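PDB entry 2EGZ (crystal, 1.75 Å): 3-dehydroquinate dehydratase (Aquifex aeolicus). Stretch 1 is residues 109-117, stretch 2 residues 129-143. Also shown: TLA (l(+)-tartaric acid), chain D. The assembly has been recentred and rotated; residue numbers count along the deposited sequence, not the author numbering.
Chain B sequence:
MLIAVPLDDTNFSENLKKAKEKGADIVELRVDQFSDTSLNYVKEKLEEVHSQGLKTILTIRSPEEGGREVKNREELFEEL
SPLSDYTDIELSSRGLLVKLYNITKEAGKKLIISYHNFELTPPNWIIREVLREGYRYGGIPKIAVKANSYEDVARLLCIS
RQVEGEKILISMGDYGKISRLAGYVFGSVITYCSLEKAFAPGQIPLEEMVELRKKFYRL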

# COMPACT_ATOMS: atom_id res chain seq x y z
N LYS B 109 18.23 -10.65 -16.62
CA LYS B 109 17.89 -11.07 -15.27
C LYS B 109 16.38 -11.19 -15.09
O LYS B 109 15.62 -10.91 -16.02
N LYS B 110 15.94 -11.59 -13.90
CA LYS B 110 14.51 -11.78 -13.63
C LYS B 110 13.95 -10.83 -12.58
O LYS B 110 14.62 -10.46 -11.62
N LEU B 111 12.68 -10.46 -12.77
CA LEU B 111 12.02 -9.56 -11.84
C LEU B 111 10.90 -10.26 -11.09
O LEU B 111 10.02 -10.87 -11.71
N ILE B 112 10.95 -10.20 -9.77
CA ILE B 112 9.90 -10.78 -8.95
C ILE B 112 9.09 -9.57 -8.50
O ILE B 112 9.66 -8.58 -8.07
N ILE B 113 7.77 -9.63 -8.62
CA ILE B 113 6.92 -8.53 -8.20
C ILE B 113 6.06 -9.09 -7.09
O ILE B 113 5.19 -9.93 -7.31
N SER B 114 6.34 -8.63 -5.88
CA SER B 114 5.67 -9.14 -4.69
C SER B 114 4.56 -8.34 -4.03
O SER B 114 4.41 -7.13 -4.22
N TYR B 115 3.79 -9.06 -3.22
CA TYR B 115 2.68 -8.51 -2.46
C TYR B 115 2.67 -9.26 -1.14
O TYR B 115 2.68 -10.50 -1.14
N HIS B 116 2.67 -8.55 -0.02
CA HIS B 116 2.64 -9.21 1.27
C HIS B 116 1.48 -8.72 2.12
O HIS B 116 1.13 -7.54 2.10
N ASN B 117 0.86 -9.64 2.86
CA ASN B 117 -0.21 -9.27 3.77
C ASN B 117 0.06 -10.06 5.03
O ASN B 117 -0.15 -11.27 5.07
N GLU B 129 -5.81 -10.43 -8.97
CA GLU B 129 -5.32 -9.16 -9.48
C GLU B 129 -3.81 -9.03 -9.28
O GLU B 129 -3.10 -8.53 -10.16
N VAL B 130 -3.33 -9.45 -8.12
CA VAL B 130 -1.90 -9.39 -7.83
C VAL B 130 -1.14 -10.22 -8.85
O VAL B 130 -0.11 -9.80 -9.38
N LEU B 131 -1.65 -11.41 -9.13
CA LEU B 131 -1.02 -12.29 -10.11
C LEU B 131 -1.05 -11.69 -11.50
O LEU B 131 -0.04 -11.66 -12.21
N ARG B 132 -2.21 -11.20 -11.91
CA ARG B 132 -2.33 -10.62 -13.24
C ARG B 132 -1.48 -9.37 -13.43
O ARG B 132 -0.88 -9.19 -14.49
N GLU B 133 -1.41 -8.52 -12.41
CA GLU B 133 -0.59 -7.31 -12.50
C GLU B 133 0.88 -7.69 -12.59
O GLU B 133 1.64 -7.08 -13.34
N GLY B 134 1.27 -8.70 -11.83
CA GLY B 134 2.65 -9.14 -11.87
C GLY B 134 3.06 -9.54 -13.28
O GLY B 134 4.14 -9.19 -13.75
N TYR B 135 2.19 -10.28 -13.97
CA TYR B 135 2.49 -10.72 -15.32
C TYR B 135 2.43 -9.55 -16.29
O TYR B 135 3.19 -9.49 -17.26
N ARG B 136 1.52 -8.62 -16.03
CA ARG B 136 1.36 -7.44 -16.87
C ARG B 136 2.61 -6.56 -16.85
O ARG B 136 2.94 -5.93 -17.85
N TYR B 137 3.30 -6.52 -15.71
CA TYR B 137 4.52 -5.72 -15.59
C TYR B 137 5.76 -6.53 -15.94
O TYR B 137 6.89 -6.09 -15.71
N GLY B 138 5.55 -7.73 -16.48
CA GLY B 138 6.64 -8.59 -16.90
C GLY B 138 7.47 -9.29 -15.83
O GLY B 138 8.63 -9.63 -16.08
N GLY B 139 6.91 -9.53 -14.66
CA GLY B 139 7.68 -10.20 -13.63
C GLY B 139 7.05 -11.49 -13.15
O GLY B 139 6.00 -11.91 -13.64
N ILE B 140 7.71 -12.13 -12.19
CA ILE B 140 7.21 -13.36 -11.59
C ILE B 140 6.44 -12.90 -10.37
O ILE B 140 7.02 -12.44 -9.39
N PRO B 141 5.10 -13.01 -10.40
CA PRO B 141 4.32 -12.59 -9.25
C PRO B 141 4.56 -13.43 -8.01
O PRO B 141 4.64 -14.66 -8.08
N LYS B 142 4.71 -12.76 -6.87
CA LYS B 142 4.94 -13.42 -5.59
C LYS B 142 3.89 -12.93 -4.61
O LYS B 142 3.71 -11.72 -4.44
N ILE B 143 3.20 -13.86 -3.96
CA ILE B 143 2.17 -13.53 -2.99
C ILE B 143 2.52 -14.21 -1.67
O ILE B 143 2.64 -15.43 -1.62

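The most unusual feature of this contact is a bound tartrate, probably carried over from the crystallisation liquor, that takes hydrogen bonds from both strands at once. His116 NE2 donates to TLA O1 at 2.6 Å, and Lys142 NZ donates to the same TLA O1 at 3.1 Å; a weak bond of 3.1 Å joins Lys142 NZ to TLA O2. Lys142 can reach so far because its chain is fully extended, with all four chi angles t. On the way it lays CB against Ile112 CG2 (3.7 Å) and brings CE to 4.3 Å from His116 NE2. The imidazole, on an m rotamer, meets the acid at its ring edge, while ND1 is bonded elsewhere in the structure.

The site illustrates a general principle: two adjacent parallel strands place their side chains in register, so that each face of the sheet acquires its own character. Here four backbone bonds fix the register, running from Ile140 N to Leu111 O (2.7 Å), Ile113 N to Ile140 O (3.0 Å), Lys142 N to Ile113 O (2.9 Å) and Tyr115 N to Lys142 O (2.9 Å). Ile112, Ser114, Ile140 and Lys142 therefore share one face. Both isoleucines adopt m, t rotamers, and Ile112 CG1 lies 4.4 Å from Ile140 CB. Ser114, a p rotamer, sets its CB 3.9 Å from Lys142 CB and spends its hydroxyl on a partner elsewhere.

The other face, bearing Ile113, Tyr115, Pro141 and Ile143, is covered by the helix that precedes the second strand. Ile113, again m, t, buries the largest area of any residue here: its CD1 packs 3.5 Å from Tyr137 CB and 3.7 Å from Gly134 O, at the point where the chain leaves the helix and turns back into the sheet. Tyr137 CA-to-CB points toward the first strand, but the end of its side chain leads away. Gly139 makes this close approach possible: a CB there would come to 2.8 Å from both Leu111 O and Ile113 CD1. Gly134 serves a different need, since a CB on it would lie 2.6 Å from Pro141 CB, within the same stretch.

Farther along, Tyr115 (chi1 t) receives Val130, whose CB points toward the strand. Val130 CG1 touches Tyr115 CB at 3.6 Å, and Val130 CG2 sits over one ring face, 4.3 Å from the centroid of the Tyr115 ring, in a CH-pi contact. Ile143 CG2 approaches the ring edge, 4.3 Å from Tyr115 CD2. The phenol stays polar at its tip, where Asn117 ND2 donates to Tyr115 OH at 3.2 Å.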

# COMPACT_ATOMS: atom_id res chain seq x y z
CB LYS B 109 18.47 -10.07 -14.27
CG LYS B 109 19.98 -9.93 -14.37
CD LYS B 109 20.67 -11.27 -14.16
CE LYS B 109 22.18 -11.15 -14.20
NZ LYS B 109 22.70 -10.89 -15.57
CB LYS B 110 14.24 -13.22 -13.18
CG LYS B 110 14.61 -14.27 -14.21
CD LYS B 110 14.27 -15.67 -13.70
CE LYS B 110 14.52 -16.71 -14.79
NZ LYS B 110 14.13 -18.08 -14.34
CB LEU B 111 11.43 -8.36 -12.59
CG LEU B 111 10.86 -7.23 -11.72
CD1 LEU B 111 11.99 -6.61 -10.90
CD2 LEU B 111 10.20 -6.16 -12.60
CB ILE B 112 10.46 -11.49 -7.71
CG1 ILE B 112 11.17 -12.79 -8.12
CG2 ILE B 112 9.34 -11.79 -6.72
CD1 ILE B 112 11.87 -13.47 -6.96
CB ILE B 113 6.07 -8.02 -9.37
CG1 ILE B 113 7.00 -7.43 -10.44
CG2 ILE B 113 5.08 -6.97 -8.87
CD1 ILE B 113 6.30 -7.00 -11.72
CB SER B 114 6.74 -9.42 -3.63
OG SER B 114 7.42 -8.22 -3.30
CB TYR B 115 1.34 -8.73 -3.16
CG TYR B 115 0.16 -8.42 -2.26
CD1 TYR B 115 -0.17 -7.11 -1.94
CD2 TYR B 115 -0.57 -9.45 -1.66
CE1 TYR B 115 -1.19 -6.82 -1.04
CE2 TYR B 115 -1.59 -9.18 -0.75
CZ TYR B 115 -1.89 -7.86 -0.45
OH TYR B 115 -2.88 -7.58 0.48
CB HIS B 116 3.93 -8.96 2.06
CG HIS B 116 5.18 -9.31 1.32
ND1 HIS B 116 5.64 -8.59 0.24
CD2 HIS B 116 6.10 -10.28 1.53
CE1 HIS B 116 6.77 -9.11 -0.19
NE2 HIS B 116 7.08 -10.14 0.58
CB ASN B 117 -1.60 -9.60 3.23
CG ASN B 117 -2.71 -9.00 4.09
OD1 ASN B 117 -2.69 -9.11 5.32
ND2 ASN B 117 -3.68 -8.35 3.45
CB GLU B 129 -6.01 -7.99 -8.80
CG GLU B 129 -5.59 -6.64 -9.36
CD GLU B 129 -6.31 -5.49 -8.71
OE1 GLU B 129 -7.56 -5.49 -8.72
OE2 GLU B 129 -5.63 -4.58 -8.19
CB VAL B 130 -1.59 -9.91 -6.40
CG1 VAL B 130 -0.09 -10.10 -6.22
CG2 VAL B 130 -2.12 -8.93 -5.37
CB LEU B 131 -1.71 -13.65 -10.11
CG LEU B 131 -1.60 -14.42 -8.80
CD1 LEU B 131 -2.45 -15.68 -8.87
CD2 LEU B 131 -0.13 -14.76 -8.54
CB ARG B 132 -3.80 -10.32 -13.56
CG ARG B 132 -4.56 -11.59 -13.87
CD ARG B 132 -6.01 -11.38 -14.23
NE ARG B 132 -6.62 -12.67 -14.54
CZ ARG B 132 -7.76 -13.10 -14.01
NH1 ARG B 132 -8.43 -12.35 -13.15
NH2 ARG B 132 -8.21 -14.31 -14.33
CB GLU B 133 -0.84 -6.41 -11.30
CG GLU B 133 -2.17 -5.70 -11.34
CD GLU B 133 -2.24 -4.68 -12.45
OE1 GLU B 133 -1.64 -3.59 -12.30
OE2 GLU B 133 -2.88 -4.96 -13.49
CB TYR B 135 1.50 -11.80 -15.77
CG TYR B 135 1.65 -13.11 -15.01
CD1 TYR B 135 2.89 -13.74 -14.92
CD2 TYR B 135 0.56 -13.70 -14.38
CE1 TYR B 135 3.04 -14.93 -14.22
CE2 TYR B 135 0.70 -14.90 -13.68
CZ TYR B 135 1.94 -15.51 -13.60
OH TYR B 135 2.09 -16.68 -12.90
CB ARG B 136 0.13 -6.64 -16.41
CG ARG B 136 -0.04 -5.28 -17.08
CD ARG B 136 -1.42 -4.70 -16.77
NE ARG B 136 -1.52 -3.27 -17.06
CZ ARG B 136 -1.34 -2.30 -16.16
NH1 ARG B 136 -1.05 -2.60 -14.90
NH2 ARG B 136 -1.44 -1.03 -16.52
CB TYR B 137 4.65 -5.15 -14.18
CG TYR B 137 3.78 -3.94 -13.92
CD1 TYR B 137 4.15 -2.68 -14.38
CD2 TYR B 137 2.57 -4.06 -13.24
CE1 TYR B 137 3.33 -1.57 -14.16
CE2 TYR B 137 1.75 -2.96 -13.01
CZ TYR B 137 2.14 -1.72 -13.48
OH TYR B 137 1.33 -0.62 -13.26
CB ILE B 140 8.36 -14.27 -11.13
CG1 ILE B 140 9.27 -14.61 -12.32
CG2 ILE B 140 7.79 -15.54 -10.51
CD1 ILE B 140 10.53 -15.36 -11.92
CB PRO B 141 2.88 -12.68 -9.76
CG PRO B 141 2.95 -13.81 -10.76
CD PRO B 141 4.24 -13.54 -11.48
CB LYS B 142 6.33 -13.08 -5.04
CG LYS B 142 6.54 -13.52 -3.61
CD LYS B 142 7.94 -13.18 -3.10
CE LYS B 142 8.12 -13.69 -1.67
NZ LYS B 142 9.49 -13.44 -1.12
CB ILE B 143 0.77 -14.01 -3.44
CG1 ILE B 143 0.39 -13.36 -4.77
CG2 ILE B 143 -0.28 -13.67 -2.38
CD1 ILE B 143 -0.92 -13.86 -5.34
O1 TLA D . 8.48 -12.13 1.51
O11 TLA D . 9.72 -11.97 3.31
C1 TLA D . 9.05 -12.68 2.40
C2 TLA D . 8.99 -14.19 2.49
O2 TLA D . 8.22 -14.68 1.41
C3 TLA D . 8.32 -14.58 3.82
O3 TLA D . 7.02 -14.00 3.94
C4 TLA D . 8.22 -16.08 3.96
O4 TLA D . 7.18 -16.62 4.14
O41 TLA D . 9.34 -16.82 3.90